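Local coordinates for protein ribonucleoside-diphosphate reductase subunit beta (Streptococcus sanguinis, PDB 4N83) that probably supplies DNA precursors by helping convert ribonucleotides to deoxyribonucleotides, as the dimetal-carrying small subunit of a class Ib ribonucleotide reductase, holding two manganese ions here, at residues A[96-100]-A[190-194]; A[74-78]-A[90-94]; A[232-237]-A[249-254]; A[137-141]-A[152-156]. All coordinates share one frame; numbering follows the deposited sequence.

Contact 1 (A[96-100]-A[190-194]); sequences MESVH and DESVH. With MN (manganese (II) ion), chain J; MN (manganese (II) ion), chain I.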
loop_
_atom_site.group_PDB
_atom_site.type_symbol
_atom_site.label_atom_id
_atom_site.label_comp_id
_atom_site.label_asym_id
_atom_site.label_seq_id
_atom_site.Cartn_x
_atom_site.Cartn_y
_atom_site.Cartn_z
ATOM N N MET A 96 1.938 -4.761 1.535
ATOM C CA MET A 96 2.559 -6.071 1.747
ATOM C C MET A 96 2.047 -6.759 3.015
ATOM O O MET A 96 2.006 -7.985 3.072
ATOM C CB MET A 96 4.091 -5.957 1.782
ATOM C CG MET A 96 4.736 -5.597 0.449
ATOM S SD MET A 96 4.182 -6.587 -0.957
ATOM C CE MET A 96 4.463 -8.249 -0.350
ATOM N N GLU A 97 1.653 -5.976 4.018
ATOM C CA GLU A 97 1.048 -6.535 5.230
ATOM C C GLU A 97 -0.307 -7.184 4.921
ATOM O O GLU A 97 -0.684 -8.168 5.558
ATOM C CB GLU A 97 0.884 -5.466 6.321
ATOM C CG GLU A 97 2.183 -4.837 6.821
ATOM C CD GLU A 97 3.047 -5.769 7.655
ATOM O OE1 GLU A 97 2.733 -6.973 7.755
ATOM O OE2 GLU A 97 4.058 -5.291 8.214
ATOM N N SER A 98 -1.030 -6.632 3.947
ATOM C CA SER A 98 -2.283 -7.235 3.470
ATOM C C SER A 98 -2.027 -8.515 2.670
ATOM O O SER A 98 -2.819 -9.457 2.737
ATOM C CB SER A 98 -3.099 -6.245 2.625
ATOM O OG SER A 98 -3.930 -5.434 3.439
ATOM N N VAL A 99 -0.931 -8.539 1.913
ATOM C CA VAL A 99 -0.536 -9.735 1.163
ATOM C C VAL A 99 -0.187 -10.862 2.133
ATOM O O VAL A 99 -0.527 -12.020 1.890
ATOM C CB VAL A 99 0.663 -9.464 0.224
ATOM C CG1 VAL A 99 1.153 -10.755 -0.423
ATOM C CG2 VAL A 99 0.283 -8.455 -0.850
ATOM N N HIS A 100 0.485 -10.513 3.230
ATOM C CA HIS A 100 0.806 -11.480 4.280
ATOM C C HIS A 100 -0.472 -12.041 4.907
ATOM O O HIS A 100 -0.572 -13.242 5.160
ATOM C CB HIS A 100 1.679 -10.849 5.373
ATOM C CG HIS A 100 2.990 -10.317 4.879
ATOM N ND1 HIS A 100 3.783 -9.479 5.631
ATOM C CD2 HIS A 100 3.634 -10.485 3.700
ATOM C CE1 HIS A 100 4.867 -9.166 4.944
ATOM N NE2 HIS A 100 4.801 -9.763 3.767
ATOM N N ASP A 190 10.357 -9.996 4.046
ATOM C CA ASP A 190 9.767 -8.656 4.093
ATOM C C ASP A 190 9.829 -8.062 5.495
ATOM O O ASP A 190 10.197 -6.898 5.661
ATOM C CB ASP A 190 8.308 -8.675 3.615
ATOM C CG ASP A 190 8.181 -8.786 2.106
ATOM O OD1 ASP A 190 9.085 -8.316 1.379
ATOM O OD2 ASP A 190 7.160 -9.336 1.644
ATOM N N GLU A 191 9.466 -8.860 6.497
ATOM C CA GLU A 191 9.419 -8.380 7.880
ATOM C C GLU A 191 10.806 -8.137 8.471
ATOM O O GLU A 191 10.959 -7.317 9.376
ATOM C CB GLU A 191 8.620 -9.342 8.771
ATOM C CG GLU A 191 7.133 -9.430 8.439
ATOM C CD GLU A 191 6.420 -8.087 8.478
ATOM O OE1 GLU A 191 6.920 -7.148 9.132
ATOM O OE2 GLU A 191 5.351 -7.963 7.844
ATOM N N SER A 192 11.813 -8.842 7.961
ATOM C CA SER A 192 13.198 -8.588 8.352
ATOM C C SER A 192 13.620 -7.170 7.958
ATOM O O SER A 192 14.331 -6.498 8.705
ATOM C CB SER A 192 14.136 -9.616 7.712
ATOM O OG SER A 192 15.475 -9.412 8.124
ATOM N N VAL A 193 13.163 -6.724 6.788
ATOM C CA VAL A 193 13.463 -5.381 6.285
ATOM C C VAL A 193 12.593 -4.315 6.961
ATOM O O VAL A 193 13.048 -3.189 7.179
ATOM C CB VAL A 193 13.283 -5.299 4.750
ATOM C CG1 VAL A 193 13.570 -3.890 4.243
ATOM C CG2 VAL A 193 14.190 -6.304 4.052
ATOM N N HIS A 194 11.347 -4.664 7.284
ATOM C CA HIS A 194 10.444 -3.742 7.986
ATOM C C HIS A 194 10.984 -3.381 9.365
ATOM O O HIS A 194 11.032 -2.204 9.731
ATOM C CB HIS A 194 9.039 -4.339 8.133
ATOM C CG HIS A 194 8.287 -4.443 6.843
ATOM N ND1 HIS A 194 7.298 -5.379 6.632
ATOM C CD2 HIS A 194 8.389 -3.739 5.692
ATOM C CE1 HIS A 194 6.815 -5.240 5.411
ATOM N NE2 HIS A 194 7.460 -4.252 4.819
HETATM MN MN MN J . 3.482 -8.924 8.495
HETATM MN MN MN I . 5.918 -4.934 9.235
#
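Met96 faces Asp190 and Glu97 faces Glu191 across two helical segments that run roughly antiparallel, at 143° between their directions. Their axes come no closer than 12.0 Å, a wide gap occupied mostly by polar side chains and two manganese ions. Glu97 and Glu191 reach into it with chains bent at chi2, and their carboxylate planes are turned 29° apart. Each carboxylate spans both metals. Glu97 OE1 and Glu191 OE2 each lie 2.2 Å from the manganese of chain J, while Glu97 OE2 and Glu191 OE1 bind that of chain I. The metals thus hold together carboxylate oxygens that would otherwise be expected to repel, with Glu97 OE1 only 2.8 Å from Glu191 OE2. His100 lies with its ring edge to this cluster, its ND1 standing 2.9 Å from the manganese of chain J, long for a metal bond, though the residue belongs to this site. The ring's far side is held by a nearly straight hydrogen bond, His100 NE2 to Asp190 OD2 at 3.2 Å (171°), in the ring plane and on the oxygen's anti lone pair. Asp190 is therefore a second-shell residue orienting the imidazole, with OD2 also gripped by Trp30 NE1. Met96 comes across Asp190 at about a right angle, its CE 3.5 Å from Asp190 OD2. Beside the manganese of chain I, His194 ND1 donates to Glu191 OE1 (3.1 Å), in its own ring plane but from above the carboxylate. Asp66 of helix 49-78 and Glu157 of helix 148-160 complete the carboxylate shell between helices 84-111 and 178-206, while Leu25 of helix 16-27 packs against His194.

Contact 2 (A[74-78]-A[90-94]); sequences VDALR and FNNIQ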
loop_
_atom_site.group_PDB
_atom_site.type_symbol
_atom_site.label_atom_id
_atom_site.label_comp_id
_atom_site.label_asym_id
_atom_site.label_seq_id
_atom_site.Cartn_x
_atom_site.Cartn_y
_atom_site.Cartn_z
ATOM N N VAL A 74 0.100 0.067 10.348
ATOM C CA VAL A 74 0.907 0.956 9.509
ATOM C C VAL A 74 0.229 2.322 9.368
ATOM O O VAL A 74 0.900 3.335 9.160
ATOM C CB VAL A 74 1.169 0.352 8.111
ATOM C CG1 VAL A 74 2.072 1.267 7.291
ATOM C CG2 VAL A 74 1.793 -1.035 8.231
ATOM N N ASP A 75 -1.100 2.336 9.479
ATOM C CA ASP A 75 -1.881 3.578 9.493
ATOM C C ASP A 75 -1.412 4.507 10.615
ATOM O O ASP A 75 -1.258 5.712 10.408
ATOM C CB ASP A 75 -3.375 3.264 9.659
ATOM C CG ASP A 75 -4.259 4.494 9.519
ATOM O OD1 ASP A 75 -4.109 5.235 8.523
ATOM O OD2 ASP A 75 -5.114 4.714 10.401
ATOM N N ALA A 76 -1.187 3.935 11.797
ATOM C CA ALA A 76 -0.672 4.681 12.943
ATOM C C ALA A 76 0.753 5.180 12.701
ATOM O O ALA A 76 1.073 6.332 12.996
ATOM C CB ALA A 76 -0.719 3.819 14.195
ATOM N N LEU A 77 1.598 4.305 12.157
ATOM C CA LEU A 77 2.997 4.636 11.876
ATOM C C LEU A 77 3.157 5.727 10.812
ATOM O O LEU A 77 4.133 6.476 10.833
ATOM C CB LEU A 77 3.761 3.381 11.441
ATOM C CG LEU A 77 3.931 2.293 12.507
ATOM C CD1 LEU A 77 4.314 0.961 11.874
ATOM C CD2 LEU A 77 4.964 2.707 13.546
ATOM N N ARG A 78 2.200 5.810 9.889
ATOM C CA ARG A 78 2.252 6.786 8.793
ATOM C C ARG A 78 2.149 8.237 9.266
ATOM O O ARG A 78 2.846 9.109 8.744
ATOM C CB ARG A 78 1.149 6.497 7.762
ATOM C CG ARG A 78 0.844 7.649 6.808
ATOM C CD ARG A 78 0.108 7.203 5.551
ATOM N NE ARG A 78 -0.892 6.171 5.826
ATOM C CZ ARG A 78 -0.724 4.861 5.637
ATOM N NH1 ARG A 78 0.415 4.364 5.157
ATOM N NH2 ARG A 78 -1.717 4.034 5.935
ATOM N N PHE A 90 5.853 3.427 3.593
ATOM C CA PHE A 90 4.806 2.869 4.459
ATOM C C PHE A 90 3.555 2.435 3.698
ATOM O O PHE A 90 2.850 1.526 4.137
ATOM C CB PHE A 90 4.437 3.843 5.587
ATOM C CG PHE A 90 5.371 3.783 6.763
ATOM C CD1 PHE A 90 5.508 2.609 7.488
ATOM C CD2 PHE A 90 6.110 4.893 7.147
ATOM C CE1 PHE A 90 6.368 2.538 8.568
ATOM C CE2 PHE A 90 6.972 4.828 8.228
ATOM C CZ PHE A 90 7.102 3.651 8.940
ATOM N N ASN A 91 3.280 3.078 2.565
ATOM C CA ASN A 91 2.195 2.633 1.687
ATOM C C ASN A 91 2.521 1.264 1.108
ATOM O O ASN A 91 1.665 0.376 1.073
ATOM C CB ASN A 91 1.948 3.635 0.556
ATOM C CG ASN A 91 1.461 4.980 1.063
ATOM O OD1 ASN A 91 0.747 5.059 2.066
ATOM N ND2 ASN A 91 1.841 6.047 0.365
ATOM N N ASN A 92 3.768 1.105 0.665
ATOM C CA ASN A 92 4.285 -0.190 0.228
ATOM C C ASN A 92 4.284 -1.218 1.361
ATOM O O ASN A 92 3.909 -2.372 1.152
ATOM C CB ASN A 92 5.705 -0.041 -0.331
ATOM C CG ASN A 92 6.387 -1.376 -0.545
ATOM O OD1 ASN A 92 7.236 -1.777 0.247
ATOM N ND2 ASN A 92 6.002 -2.083 -1.601
ATOM N N ILE A 93 4.708 -0.797 2.551
ATOM C CA ILE A 93 4.714 -1.675 3.722
ATOM C C ILE A 93 3.300 -2.159 4.026
ATOM O O ILE A 93 3.078 -3.356 4.199
ATOM C CB ILE A 93 5.296 -0.976 4.973
ATOM C CG1 ILE A 93 6.796 -0.720 4.792
ATOM C CG2 ILE A 93 5.063 -1.825 6.221
ATOM C CD1 ILE A 93 7.384 0.297 5.748
ATOM N N GLN A 94 2.352 -1.226 4.075
ATOM C CA GLN A 94 0.966 -1.547 4.425
ATOM C C GLN A 94 0.307 -2.502 3.434
ATOM O O GLN A 94 -0.463 -3.380 3.835
ATOM C CB GLN A 94 0.127 -0.274 4.532
ATOM C CG GLN A 94 -1.233 -0.513 5.166
ATOM C CD GLN A 94 -2.010 0.766 5.385
ATOM O OE1 GLN A 94 -1.912 1.706 4.596
ATOM N NE2 GLN A 94 -2.792 0.810 6.462
#
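The guanidinium of Arg78 presents an edge to helix 84-111, with Gln94 OE1 and the backbone oxygen Phe90 O near its plane, while Val74 O of its own helix lies off-centre over one face. Across the contact, the Phe90 ring takes Leu77 CB over a face, CB to CE1 being 4.0 Å, and Val74 CG1 approaches it obliquely, 3.7 Å from CD1. Leu77 and Val74 thus both meet the ring from the same side, and the neighbouring CG2 of Val74 meets Ile93 CG2 at 3.9 Å.

On the polar side, Arg78 NH2 donates to Gln94 OE1 at 2.7 Å, a bent bond (142°) whose donor sits above the carbonyl plane. The extended Gln94 chain crosses Arg78 at about a right angle, the amide being turned 43° from the guanidinium, and its other end, NE2, is bonded to Ser70 O, which fixes the amide's orientation. Val74 packs against the aliphatic part of Gln94, with CG1 3.7 Å from CB. Asn91 OD1 stands 3.2 Å from Arg78 NH1 at an angle too poor for a bond, and its ND2 turns instead to Ser98 OG of the second subunit. Arg78 NE likewise forms a salt bridge with Asp75 of that subunit, so one side of the pair belongs to the dimer interface.

The two segments run antiparallel, at 173°, on helices 49-78 and 84-111, which form a helical hairpin of the ferritin-like bundle and carry the metal ligands Asp66, Glu97 and His100.

Contact 3 (A[232-237]-A[249-254]); sequences EEGYTE and VKTFLR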
loop_
_atom_site.group_PDB
_atom_site.type_symbol
_atom_site.label_atom_id
_atom_site.label_comp_id
_atom_site.label_asym_id
_atom_site.label_seq_id
_atom_site.Cartn_x
_atom_site.Cartn_y
_atom_site.Cartn_z
ATOM N N GLU A 232 3.277 -14.678 25.861
ATOM C CA GLU A 232 3.666 -15.564 24.759
ATOM C C GLU A 232 4.005 -16.961 25.276
ATOM O O GLU A 232 3.749 -17.955 24.596
ATOM C CB GLU A 232 4.856 -14.989 23.982
ATOM C CG GLU A 232 4.972 -15.497 22.550
ATOM C CD GLU A 232 3.875 -14.969 21.636
ATOM O OE1 GLU A 232 3.392 -13.837 21.858
ATOM O OE2 GLU A 232 3.499 -15.687 20.686
ATOM N N GLU A 233 4.583 -17.028 26.473
ATOM C CA GLU A 233 4.847 -18.308 27.136
ATOM C C GLU A 233 3.547 -19.050 27.477
ATOM O O GLU A 233 3.537 -20.279 27.567
ATOM C CB GLU A 233 5.696 -18.101 28.397
ATOM C CG GLU A 233 7.162 -17.803 28.109
ATOM C CD GLU A 233 7.952 -17.431 29.352
ATOM O OE1 GLU A 233 7.517 -16.523 30.092
ATOM O OE2 GLU A 233 9.018 -18.040 29.584
ATOM N N GLY A 234 2.462 -18.300 27.668
ATOM C CA GLY A 234 1.133 -18.883 27.845
ATOM C C GLY A 234 0.567 -19.426 26.543
ATOM O O GLY A 234 -0.025 -20.506 26.521
ATOM N N TYR A 235 0.747 -18.672 25.461
ATOM C CA TYR A 235 0.295 -19.082 24.127
ATOM C C TYR A 235 1.140 -20.233 23.573
ATOM O O TYR A 235 0.628 -21.095 22.856
ATOM C CB TYR A 235 0.330 -17.886 23.164
ATOM C CG TYR A 235 -0.161 -18.190 21.762
ATOM C CD1 TYR A 235 -1.521 -18.302 21.486
ATOM C CD2 TYR A 235 0.737 -18.358 20.711
ATOM C CE1 TYR A 235 -1.972 -18.578 20.204
ATOM C CE2 TYR A 235 0.295 -18.632 19.426
ATOM C CZ TYR A 235 -1.059 -18.741 19.178
ATOM O OH TYR A 235 -1.501 -19.014 17.902
ATOM N N THR A 236 2.430 -20.238 23.902
ATOM C CA THR A 236 3.335 -21.312 23.490
ATOM C C THR A 236 2.929 -22.631 24.147
ATOM O O THR A 236 2.787 -23.650 23.470
ATOM C CB THR A 236 4.799 -20.988 23.856
ATOM O OG1 THR A 236 5.173 -19.727 23.288
ATOM C CG2 THR A 236 5.745 -22.067 23.342
ATOM N N GLU A 237 2.740 -22.599 25.465
ATOM C CA GLU A 237 2.294 -23.775 26.218
ATOM C C GLU A 237 0.871 -24.200 25.839
ATOM O O GLU A 237 0.520 -25.375 25.959
ATOM C CB GLU A 237 2.389 -23.515 27.727
ATOM C CG GLU A 237 3.820 -23.465 28.246
ATOM C CD GLU A 237 3.915 -23.054 29.704
ATOM O OE1 GLU A 237 3.114 -23.551 30.522
ATOM O OE2 GLU A 237 4.808 -22.244 30.034
ATOM N N VAL A 249 10.487 -23.540 21.398
ATOM C CA VAL A 249 9.856 -22.285 20.970
ATOM C C VAL A 249 10.238 -21.145 21.920
ATOM O O VAL A 249 10.418 -20.004 21.490
ATOM C CB VAL A 249 8.315 -22.415 20.892
ATOM C CG1 VAL A 249 7.662 -21.065 20.613
ATOM C CG2 VAL A 249 7.917 -23.421 19.821
ATOM N N LYS A 250 10.354 -21.464 23.207
ATOM C CA LYS A 250 10.828 -20.506 24.206
ATOM C C LYS A 250 12.274 -20.085 23.933
ATOM O O LYS A 250 12.628 -18.918 24.111
ATOM C CB LYS A 250 10.700 -21.094 25.615
ATOM C CG LYS A 250 9.262 -21.215 26.095
ATOM C CD LYS A 250 9.161 -22.028 27.375
ATOM C CE LYS A 250 7.736 -22.050 27.902
ATOM N NZ LYS A 250 7.621 -22.827 29.166
ATOM N N THR A 251 13.099 -21.037 23.496
ATOM C CA THR A 251 14.479 -20.754 23.091
ATOM C C THR A 251 14.512 -19.870 21.840
ATOM O O THR A 251 15.376 -19.003 21.706
ATOM C CB THR A 251 15.260 -22.055 22.798
ATOM O OG1 THR A 251 15.019 -23.013 23.836
ATOM C CG2 THR A 251 16.757 -21.786 22.703
ATOM N N PHE A 252 13.565 -20.103 20.934
ATOM C CA PHE A 252 13.458 -19.345 19.687
ATOM C C PHE A 252 12.926 -17.930 19.934
ATOM O O PHE A 252 13.330 -16.984 19.253
ATOM C CB PHE A 252 12.549 -20.102 18.706
ATOM C CG PHE A 252 12.676 -19.664 17.267
ATOM C CD1 PHE A 252 13.918 -19.585 16.648
ATOM C CD2 PHE A 252 11.541 -19.377 16.516
ATOM C CE1 PHE A 252 14.027 -19.198 15.320
ATOM C CE2 PHE A 252 11.645 -18.995 15.188
ATOM C CZ PHE A 252 12.888 -18.906 14.588
ATOM N N LEU A 253 12.026 -17.791 20.908
ATOM C CA LEU A 253 11.448 -16.489 21.267
ATOM C C LEU A 253 12.465 -15.557 21.925
ATOM O O LEU A 253 12.495 -14.361 21.634
ATOM C CB LEU A 253 10.236 -16.668 22.191
ATOM C CG LEU A 253 8.913 -17.010 21.501
ATOM C CD1 LEU A 253 7.890 -17.505 22.513
ATOM C CD2 LEU A 253 8.381 -15.806 20.735
ATOM N N ARG A 254 13.284 -16.105 22.819
ATOM C CA ARG A 254 14.351 -15.338 23.465
ATOM C C ARG A 254 15.415 -14.897 22.458
ATOM O O ARG A 254 16.001 -13.821 22.595
ATOM C CB ARG A 254 15.001 -16.154 24.587
ATOM C CG ARG A 254 14.131 -16.315 25.825
ATOM C CD ARG A 254 14.854 -17.085 26.921
ATOM N NE ARG A 254 14.908 -18.522 26.644
ATOM C CZ ARG A 254 14.009 -19.423 27.048
ATOM N NH1 ARG A 254 12.948 -19.068 27.767
ATOM N NH2 ARG A 254 14.175 -20.702 26.726
#
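Thr236 and Val249 point in opposite senses and lie side by side, with the methyl CG2 of the threonine 3.5 Å from Val249 CG1. The hydroxyl of Thr236 turns back to its own helix and bonds Glu232 O at 2.6 Å; that oxygen also accepts from Thr236 N, and the two donors arrive from opposite faces of the carbonyl plane. Leu253 CD1 lies 3.6 Å from Thr236 OG1 and packs against Glu232 CG at 3.5 Å, where the two side chains cross at about a right angle. Glu232, bent at chi2, carries its carboxylate past this leucine to a hydrogen bond with Ser163. Farther out, the extended chain of Lys250 reaches across to Glu237. Lys250 NZ meets Glu237 OE2 at 3.0 Å from above the carboxylate plane, a salt bridge. Arg254 has its own anchors in Asp272 and Tyr229, and its NH1 comes no nearer to Glu233 OE2 than 4.5 Å.

The segments, at 148° between their directions, on helices 211-240 and 246-263, are thus joined by a small apolar core with ionic groups along one side; because Glu237 is exposed, its salt bridge is probably weakened by competing water.

Contact 4 (A[137-141]-A[152-156]); sequences INEIY and ASVFL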
loop_
_atom_site.group_PDB
_atom_site.type_symbol
_atom_site.label_atom_id
_atom_site.label_comp_id
_atom_site.label_asym_id
_atom_site.label_seq_id
_atom_site.Cartn_x
_atom_site.Cartn_y
_atom_site.Cartn_z
ATOM N N ILE A 137 -1.239 -4.228 21.810
ATOM C CA ILE A 137 -0.538 -3.617 20.680
ATOM C C ILE A 137 -1.365 -2.512 20.014
ATOM O O ILE A 137 -0.838 -1.438 19.731
ATOM C CB ILE A 137 -0.128 -4.680 19.631
ATOM C CG1 ILE A 137 0.844 -5.702 20.240
ATOM C CG2 ILE A 137 0.499 -4.028 18.405
ATOM C CD1 ILE A 137 2.206 -5.150 20.617
ATOM N N ASN A 138 -2.646 -2.774 19.760
ATOM C CA ASN A 138 -3.509 -1.791 19.091
ATOM C C ASN A 138 -3.785 -0.564 19.961
ATOM O O ASN A 138 -3.922 0.547 19.447
ATOM C CB ASN A 138 -4.836 -2.425 18.658
ATOM C CG ASN A 138 -5.617 -1.551 17.685
ATOM O OD1 ASN A 138 -5.051 -0.709 16.987
ATOM N ND2 ASN A 138 -6.927 -1.756 17.632
ATOM N N GLU A 139 -3.871 -0.774 21.274
ATOM C CA GLU A 139 -4.019 0.324 22.233
ATOM C C GLU A 139 -2.834 1.287 22.140
ATOM O O GLU A 139 -3.000 2.499 22.286
ATOM C CB GLU A 139 -4.160 -0.227 23.660
ATOM C CG GLU A 139 -4.335 0.828 24.749
ATOM C CD GLU A 139 -3.021 1.375 25.288
ATOM O OE1 GLU A 139 -2.051 0.598 25.435
ATOM O OE2 GLU A 139 -2.960 2.590 25.574
ATOM N N ILE A 140 -1.645 0.738 21.891
ATOM C CA ILE A 140 -0.445 1.548 21.686
ATOM C C ILE A 140 -0.545 2.329 20.373
ATOM O O ILE A 140 -0.192 3.507 20.327
ATOM C CB ILE A 140 0.839 0.686 21.703
ATOM C CG1 ILE A 140 1.042 0.058 23.086
ATOM C CG2 ILE A 140 2.060 1.523 21.338
ATOM C CD1 ILE A 140 1.921 -1.173 23.077
ATOM N N TYR A 141 -1.031 1.680 19.315
ATOM C CA TYR A 141 -1.202 2.348 18.020
ATOM C C TYR A 141 -2.229 3.478 18.097
ATOM O O TYR A 141 -2.031 4.541 17.506
ATOM C CB TYR A 141 -1.612 1.357 16.917
ATOM C CG TYR A 141 -0.554 0.338 16.522
ATOM C CD1 TYR A 141 0.796 0.687 16.423
ATOM C CD2 TYR A 141 -0.911 -0.973 16.214
ATOM C CE1 TYR A 141 1.752 -0.246 16.056
ATOM C CE2 TYR A 141 0.040 -1.908 15.841
ATOM C CZ TYR A 141 1.369 -1.542 15.767
ATOM O OH TYR A 141 2.312 -2.475 15.398
ATOM N N ALA A 152 6.464 -1.243 19.300
ATOM C CA ALA A 152 5.438 -2.288 19.316
ATOM C C ALA A 152 5.394 -3.080 18.009
ATOM O O ALA A 152 5.232 -4.301 18.029
ATOM C CB ALA A 152 4.073 -1.682 19.608
ATOM N N SER A 153 5.531 -2.382 16.884
ATOM C CA SER A 153 5.525 -3.023 15.567
ATOM C C SER A 153 6.780 -3.871 15.344
ATOM O O SER A 153 6.722 -4.907 14.678
ATOM C CB SER A 153 5.402 -1.975 14.460
ATOM O OG SER A 153 5.149 -2.588 13.206
ATOM N N VAL A 154 7.908 -3.426 15.896
ATOM C CA VAL A 154 9.157 -4.187 15.824
ATOM C C VAL A 154 9.076 -5.427 16.718
ATOM O O VAL A 154 9.428 -6.522 16.284
ATOM C CB VAL A 154 10.384 -3.324 16.202
ATOM C CG1 VAL A 154 11.639 -4.180 16.336
ATOM C CG2 VAL A 154 10.604 -2.235 15.159
ATOM N N PHE A 155 8.612 -5.256 17.956
ATOM C CA PHE A 155 8.382 -6.400 18.847
ATOM C C PHE A 155 7.393 -7.384 18.232
ATOM O O PHE A 155 7.575 -8.597 18.334
ATOM C CB PHE A 155 7.836 -5.961 20.215
ATOM C CG PHE A 155 8.884 -5.481 21.187
ATOM C CD1 PHE A 155 10.118 -6.118 21.301
ATOM C CD2 PHE A 155 8.607 -4.414 22.033
ATOM C CE1 PHE A 155 11.062 -5.672 22.212
ATOM C CE2 PHE A 155 9.546 -3.971 22.948
ATOM C CZ PHE A 155 10.775 -4.598 23.036
ATOM N N LEU A 156 6.346 -6.853 17.607
ATOM C CA LEU A 156 5.295 -7.679 17.021
ATOM C C LEU A 156 5.863 -8.644 15.987
ATOM O O LEU A 156 5.833 -9.859 16.181
ATOM C CB LEU A 156 4.211 -6.796 16.385
ATOM C CG LEU A 156 3.064 -7.477 15.630
ATOM C CD1 LEU A 156 2.417 -8.566 16.471
ATOM C CD2 LEU A 156 2.033 -6.443 15.204
#
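Tyr141 CG lies anti to its carbonyl carbon (chi1 -68°), which carries the ring across the interface and its hydroxyl to the backbone of the opposite helix, where Tyr141 OH lies 3.3 Å from Ser153 CA and equally near Ser153 CB. The serine methylene is at the ring edge, near its plane, while Ile137 O of the tyrosine's own helix lies over one face, offset toward the rim. Ile140, extended at chi2 (158°), stretches out so that its CD1 reaches Ala152 CB at 4.1 Å. Ile137 is bent instead at that torsion, and its CD1 arrives at the same methyl, also at 4.1 Å. The Ala152 methyl is therefore packed against two isoleucines, with the tyrosine ring close by. One turn on, Leu156 CD2 meets Ile137 CG2 at 4.3 Å and Tyr141 OH at 4.0 Å.

No hydrogen bond passes between helices 128-143 and 148-160 here, whose segments run nearly antiparallel at 154°. The two hydroxyls at the contact, buried among carbon atoms, are both satisfied by Gln69 of helix 49-78, whose NE2 bonds Tyr141 OH and whose OE1 bonds Ser153 OG. One amide thus serves both helices. The chemistry implies an apolar interlock with its polar groups paired to a third helix, beside the manganese site that Glu157 joins from helix 148-160.

Contact 1 holds most of the ligands of the dimanganese site, and contact 2 adjoins it on helix 84-111, with centres 11 Å apart: Ile93 CG1 packs on His194 CD2 at 3.5 Å, and Val74 on Glu97. Contact 4 touches contact 2 in turn, through Ala76 CB and Tyr141 O at 3.6 Å and through Leu77 and Ser153. Contact 4 does not touch contact 1, but Ser153 lies about 5 Å from a manganese ion between nearest atoms. Contact 3 is the remote one, its centre 22 Å from that of contact 1 and 28 Å from that of contact 2. Contacts 1 and 2, and contact 4 through Asn138, reach the second subunit, whereas contact 3 meets no other chain.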